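Long-range contacts in starch synthase I (Hordeum vulgare, PDB 4HLN), which belongs to the plant starch synthases, glycosyltransferases built from two Rossmann-like domains in the GT-B arrangement, and carries bound glucose units in this crystal: residues T552-F556 with G566-A570; Q363-V369 with V543-G547. All coordinates share one frame; numbering follows the deposited sequence.

Contact 1: T552-F556 with G566-A570; sequences TVETF and GTGWA. With GLC (alpha-D-glucopyranose), chain B; GLC (alpha-D-glucopyranose), chain C.
Phe556 lies beside Trp569, the two side chains pointing the same way, and its CB rests over one face of the indole near the rim. From there CD1 of Phe556 reaches CZ2 of Trp569 at 3.6 Å, the ring planes inclined at 72°. With CG anti to its backbone N (chi1 -177°), Phe556 carries its ring to the chain C glucose, whose O3 meets the ring edge in plane. The indole, like Phe556 part of the glycan pocket, combines apolar surface with one donor: NE1 of Trp569 gives a weak hydrogen bond to O6 of the chain B glucose, 2.8 Å away. Next along the backbone, a single beta bridge, Thr555 with Gly568, joins the loop to the approach of strand 569-571, an outer strand of the six-stranded parallel sheet. Here Phe556 N donates to Gly568 O (2.8 Å), approaching nearly along the C=O axis though the N-H itself is bent. Gly566 packs its bare CA against the backbone of 554-556, in a positive-phi conformation that suits glycine. Thr567 N binds Glu554 O at 2.8 Å, in the carbonyl plane. Threonine suits its place at Thr555: OG1 of Thr555 accepts from Ala570 N (3.2 Å), while methyl CG2 of Thr555 lies 3.9 Å from CD1 of Trp569.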
loop_
_atom_site.group_PDB
_atom_site.type_symbol
_atom_site.label_atom_id
_atom_site.label_comp_id
_atom_site.label_asym_id
_atom_site.label_seq_id
_atom_site.Cartn_x
_atom_site.Cartn_y
_atom_site.Cartn_z
ATOM N N THR A 552 -11.304 4.121 1.171
ATOM C CA THR A 552 -11.240 3.724 -0.237
ATOM C C THR A 552 -12.556 3.113 -0.737
ATOM O O THR A 552 -12.955 3.329 -1.887
ATOM C CB THR A 552 -10.037 2.789 -0.513
ATOM O OG1 THR A 552 -10.499 1.558 -1.072
ATOM C CG2 THR A 552 -9.274 2.510 0.772
ATOM N N VAL A 553 -13.224 2.355 0.133
ATOM C CA VAL A 553 -14.618 1.969 -0.086
ATOM C C VAL A 553 -15.511 2.587 0.991
ATOM O O VAL A 553 -15.426 2.227 2.167
ATOM C CB VAL A 553 -14.813 0.437 -0.076
ATOM C CG1 VAL A 553 -16.296 0.081 -0.086
ATOM C CG2 VAL A 553 -14.088 -0.201 -1.245
ATOM N N GLU A 554 -16.355 3.526 0.580
ATOM C CA GLU A 554 -17.310 4.159 1.482
ATOM C C GLU A 554 -18.566 3.283 1.605
ATOM O O GLU A 554 -19.240 3.002 0.610
ATOM C CB GLU A 554 -17.652 5.556 0.956
ATOM C CG GLU A 554 -18.564 6.376 1.847
ATOM C CD GLU A 554 -19.020 7.667 1.178
ATOM O OE1 GLU A 554 -20.074 8.208 1.584
ATOM O OE2 GLU A 554 -18.327 8.138 0.247
ATOM N N THR A 555 -18.871 2.830 2.818
ATOM C CA THR A 555 -20.008 1.932 3.004
ATOM C C THR A 555 -21.322 2.570 2.550
ATOM O O THR A 555 -21.532 3.771 2.711
ATOM C CB THR A 555 -20.145 1.450 4.459
ATOM O OG1 THR A 555 -18.965 0.739 4.843
ATOM C CG2 THR A 555 -21.344 0.520 4.598
ATOM N N PHE A 556 -22.203 1.750 1.984
ATOM C CA PHE A 556 -23.484 2.212 1.465
ATOM C C PHE A 556 -24.383 2.795 2.535
ATOM O O PHE A 556 -24.566 2.211 3.604
ATOM C CB PHE A 556 -24.229 1.066 0.797
ATOM C CG PHE A 556 -25.519 1.481 0.170
ATOM C CD1 PHE A 556 -26.678 0.764 0.394
ATOM C CD2 PHE A 556 -25.575 2.601 -0.650
ATOM C CE1 PHE A 556 -27.880 1.152 -0.201
ATOM C CE2 PHE A 556 -26.771 2.993 -1.248
ATOM C CZ PHE A 556 -27.925 2.268 -1.019
ATOM N N GLY A 566 -22.146 6.243 -1.026
ATOM C CA GLY A 566 -21.350 5.045 -0.837
ATOM C C GLY A 566 -21.078 4.299 -2.125
ATOM O O GLY A 566 -21.598 4.659 -3.178
ATOM N N THR A 567 -20.267 3.249 -2.036
ATOM C CA THR A 567 -19.764 2.563 -3.221
ATOM C C THR A 567 -19.743 1.053 -3.071
ATOM O O THR A 567 -19.518 0.336 -4.040
ATOM C CB THR A 567 -18.336 3.018 -3.568
ATOM O OG1 THR A 567 -17.554 3.088 -2.371
ATOM C CG2 THR A 567 -18.358 4.377 -4.237
ATOM N N GLY A 568 -19.963 0.578 -1.853
ATOM C CA GLY A 568 -19.994 -0.846 -1.582
ATOM C C GLY A 568 -20.174 -1.076 -0.097
ATOM O O GLY A 568 -20.713 -0.227 0.596
ATOM N N TRP A 569 -19.722 -2.215 0.406
ATOM C CA TRP A 569 -19.768 -2.442 1.845
ATOM C C TRP A 569 -18.412 -2.781 2.428
ATOM O O TRP A 569 -17.767 -3.733 2.004
ATOM C CB TRP A 569 -20.753 -3.552 2.188
ATOM C CG TRP A 569 -22.163 -3.123 2.074
ATOM C CD1 TRP A 569 -22.952 -2.637 3.069
ATOM C CD2 TRP A 569 -22.966 -3.135 0.891
ATOM N NE1 TRP A 569 -24.203 -2.345 2.581
ATOM C CE2 TRP A 569 -24.236 -2.640 1.244
ATOM C CE3 TRP A 569 -22.735 -3.514 -0.432
ATOM C CZ2 TRP A 569 -25.270 -2.512 0.321
ATOM C CZ3 TRP A 569 -23.761 -3.382 -1.347
ATOM C CH2 TRP A 569 -25.012 -2.888 -0.967
ATOM N N ALA A 570 -17.987 -1.997 3.408
ATOM C CA ALA A 570 -16.822 -2.349 4.207
ATOM C C ALA A 570 -17.315 -2.840 5.560
ATOM O O ALA A 570 -18.156 -2.199 6.189
ATOM C CB ALA A 570 -15.894 -1.149 4.375
HETATM C C1 GLC B . -25.441 2.068 7.225
HETATM C C2 GLC B . -26.761 2.812 7.253
HETATM C C3 GLC B . -27.930 1.903 6.847
HETATM C C4 GLC B . -27.684 0.916 5.687
HETATM C C5 GLC B . -26.277 0.336 5.859
HETATM C C6 GLC B . -25.796 -0.478 4.672
HETATM O O2 GLC B . -26.951 3.307 8.563
HETATM O O3 GLC B . -29.022 2.730 6.520
HETATM O O4 GLC B . -28.765 -0.029 5.750
HETATM O O5 GLC B . -25.347 1.389 5.999
HETATM O O6 GLC B . -25.257 -1.688 5.141
HETATM C C1 GLC C . -29.092 -1.048 4.727
HETATM C C2 GLC C . -28.866 -0.848 3.211
HETATM C C3 GLC C . -30.006 -0.239 2.363
HETATM C C4 GLC C . -31.428 -0.531 2.825
HETATM C C5 GLC C . -31.480 -0.735 4.340
HETATM C C6 GLC C . -32.804 -1.395 4.716
HETATM O O2 GLC C . -27.677 -0.128 2.983
HETATM O O3 GLC C . -29.919 -0.777 1.060
HETATM O O4 GLC C . -32.325 0.506 2.396
HETATM O O5 GLC C . -30.422 -1.547 4.848
HETATM O O6 GLC C . -32.620 -2.789 4.819
#

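Contact 2: Q363-V369 with V543-G547; sequences QGYSWEV and VHGTG
His544 swings its imidazole out with CG anti to the backbone N (chi1 169°), and Tyr365, its CG anti to the carbonyl carbon (chi1 -65°), brings its ring back to meet it although its CB starts away from the facing segment. The result is a T-shaped pair in which the CD1-CE1 edge of the tyrosine stands on one face of the histidine. The planes are inclined at 69° and the centroids lie 5.0 Å apart; the closest atoms are Tyr365 CD1 and His544 CE1, at 3.6 Å. Val369 approaches from the opposite direction, placing CG2 in the plane of the imidazole at its edge, 3.8 Å from NE2 of His544. A flat ring with polar atoms suits this buried place: it offers a face to the tyrosine and an edge to the valine, while ND1 is bound to Ser522 O. Tyr365 is likewise held at its far end, where OH bonds to Glu525 N.

Farther along, Thr546 N donates to Gly364 O over 3.1 Å, a nearly straight bond whose donor lies well above the carbonyl plane. The hydroxyl of Thr546 has its own partner, Asp551 OD2. Gly545, at a positive phi that suits glycine, brings its CA close to Gly364 O.

Ser366 caps helix 367-374, its OG accepting from Val369 N at 3.2 Å. The contact joins the start of that helix to the C-terminal end of strand 540-544, which lies between strands 517-520 and 569-571 in the parallel sheet.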
loop_
_atom_site.group_PDB
_atom_site.type_symbol
_atom_site.label_atom_id
_atom_site.label_comp_id
_atom_site.label_asym_id
_atom_site.label_seq_id
_atom_site.Cartn_x
_atom_site.Cartn_y
_atom_site.Cartn_z
ATOM N N GLN A 363 -4.848 3.138 8.578
ATOM C CA GLN A 363 -5.918 4.126 8.505
ATOM C C GLN A 363 -7.321 3.579 8.209
ATOM O O GLN A 363 -8.291 3.961 8.869
ATOM C CB GLN A 363 -5.572 5.215 7.512
ATOM C CG GLN A 363 -5.223 6.510 8.199
ATOM C CD GLN A 363 -6.333 6.984 9.107
ATOM O OE1 GLN A 363 -7.440 7.263 8.654
ATOM N NE2 GLN A 363 -6.049 7.064 10.399
ATOM N N GLY A 364 -7.442 2.699 7.226
ATOM C CA GLY A 364 -8.737 2.100 6.953
ATOM C C GLY A 364 -9.091 0.862 7.765
ATOM O O GLY A 364 -9.840 0.008 7.292
ATOM N N TYR A 365 -8.567 0.755 8.983
ATOM C CA TYR A 365 -8.858 -0.401 9.845
ATOM C C TYR A 365 -9.169 -0.033 11.289
ATOM O O TYR A 365 -8.936 1.087 11.723
ATOM C CB TYR A 365 -7.714 -1.418 9.827
ATOM C CG TYR A 365 -7.505 -2.051 8.488
ATOM C CD1 TYR A 365 -8.227 -3.179 8.119
ATOM C CD2 TYR A 365 -6.606 -1.511 7.573
ATOM C CE1 TYR A 365 -8.051 -3.773 6.878
ATOM C CE2 TYR A 365 -6.414 -2.093 6.330
ATOM C CZ TYR A 365 -7.141 -3.223 5.987
ATOM O OH TYR A 365 -6.961 -3.814 4.759
ATOM N N SER A 366 -9.676 -1.005 12.032
ATOM C CA SER A 366 -10.115 -0.775 13.405
ATOM C C SER A 366 -8.941 -0.732 14.366
ATOM O O SER A 366 -7.859 -1.229 14.058
ATOM C CB SER A 366 -11.046 -1.902 13.834
ATOM O OG SER A 366 -10.351 -3.142 13.791
ATOM N N TRP A 367 -9.173 -0.163 15.542
ATOM C CA TRP A 367 -8.177 -0.173 16.608
ATOM C C TRP A 367 -7.641 -1.591 16.839
ATOM O O TRP A 367 -6.431 -1.824 16.936
ATOM C CB TRP A 367 -8.782 0.370 17.908
ATOM C CG TRP A 367 -7.813 0.353 19.063
ATOM C CD1 TRP A 367 -7.517 -0.712 19.885
ATOM C CD2 TRP A 367 -6.994 1.443 19.515
ATOM N NE1 TRP A 367 -6.572 -0.343 20.820
ATOM C CE2 TRP A 367 -6.235 0.972 20.614
ATOM C CE3 TRP A 367 -6.830 2.770 19.098
ATOM C CZ2 TRP A 367 -5.332 1.784 21.302
ATOM C CZ3 TRP A 367 -5.931 3.577 19.782
ATOM C CH2 TRP A 367 -5.194 3.081 20.872
ATOM N N GLU A 368 -8.571 -2.532 16.913
ATOM C CA GLU A 368 -8.281 -3.919 17.228
ATOM C C GLU A 368 -7.342 -4.543 16.206
ATOM O O GLU A 368 -6.405 -5.257 16.568
ATOM C CB GLU A 368 -9.594 -4.715 17.304
ATOM C CG GLU A 368 -10.595 -4.228 18.379
ATOM C CD GLU A 368 -11.119 -2.786 18.184
ATOM O OE1 GLU A 368 -11.158 -2.278 17.036
ATOM O OE2 GLU A 368 -11.507 -2.158 19.199
ATOM N N VAL A 369 -7.601 -4.284 14.930
ATOM C CA VAL A 369 -6.770 -4.840 13.869
ATOM C C VAL A 369 -5.366 -4.244 13.947
ATOM O O VAL A 369 -4.365 -4.969 13.922
ATOM C CB VAL A 369 -7.387 -4.600 12.473
ATOM C CG1 VAL A 369 -6.408 -4.978 11.377
ATOM C CG2 VAL A 369 -8.667 -5.396 12.325
ATOM N N VAL A 543 -15.575 -5.536 1.373
ATOM C CA VAL A 543 -14.198 -5.587 1.817
ATOM C C VAL A 543 -14.060 -5.420 3.334
ATOM O O VAL A 543 -14.868 -4.741 3.972
ATOM C CB VAL A 543 -13.391 -4.500 1.083
ATOM C CG1 VAL A 543 -14.024 -3.137 1.312
ATOM C CG2 VAL A 543 -11.941 -4.510 1.526
ATOM N N HIS A 544 -13.044 -6.060 3.911
ATOM C CA HIS A 544 -12.723 -5.848 5.322
ATOM C C HIS A 544 -12.185 -4.447 5.566
ATOM O O HIS A 544 -11.228 -4.023 4.907
ATOM C CB HIS A 544 -11.679 -6.841 5.816
ATOM C CG HIS A 544 -11.135 -6.494 7.169
ATOM N ND1 HIS A 544 -9.876 -6.865 7.590
ATOM C CD2 HIS A 544 -11.684 -5.803 8.195
ATOM C CE1 HIS A 544 -9.674 -6.424 8.818
ATOM N NE2 HIS A 544 -10.756 -5.770 9.208
ATOM N N GLY A 545 -12.787 -3.742 6.522
ATOM C CA GLY A 545 -12.306 -2.430 6.918
ATOM C C GLY A 545 -13.365 -1.450 7.378
ATOM O O GLY A 545 -14.543 -1.777 7.512
ATOM N N THR A 546 -12.929 -0.227 7.639
ATOM C CA THR A 546 -13.848 0.858 7.964
ATOM C C THR A 546 -14.333 1.540 6.668
ATOM O O THR A 546 -13.643 1.525 5.641
ATOM C CB THR A 546 -13.206 1.855 8.967
ATOM O OG1 THR A 546 -11.928 2.301 8.482
ATOM C CG2 THR A 546 -12.999 1.170 10.310
ATOM N N GLY A 547 -15.529 2.111 6.700
ATOM C CA GLY A 547 -16.155 2.549 5.467
ATOM C C GLY A 547 -16.532 4.013 5.433
ATOM O O GLY A 547 -17.517 4.387 4.789
#

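Contact 1 is the more buried of the two and lies within one domain, between a loop and an edge strand of the six-stranded parallel sheet; contact 2 is partly buried and ties the start of helix 367-374 to that same sheet, across 173 intervening residues. They meet at neighbouring strands: Trp569 O lies 2.9 Å from Val543 N, and Thr555 N 2.9 Å from Gly547 O, both probable hydrogen bonds. Their chemistry differs accordingly. Contact 1 relies on two backbone bonds, supplemented by threonine hydroxyls, and turns its aromatics to bound glucose, whereas contact 2 has one backbone bond and rests on a tyrosine-histidine pair whose polar ends are secured by the loop after strand 517-520.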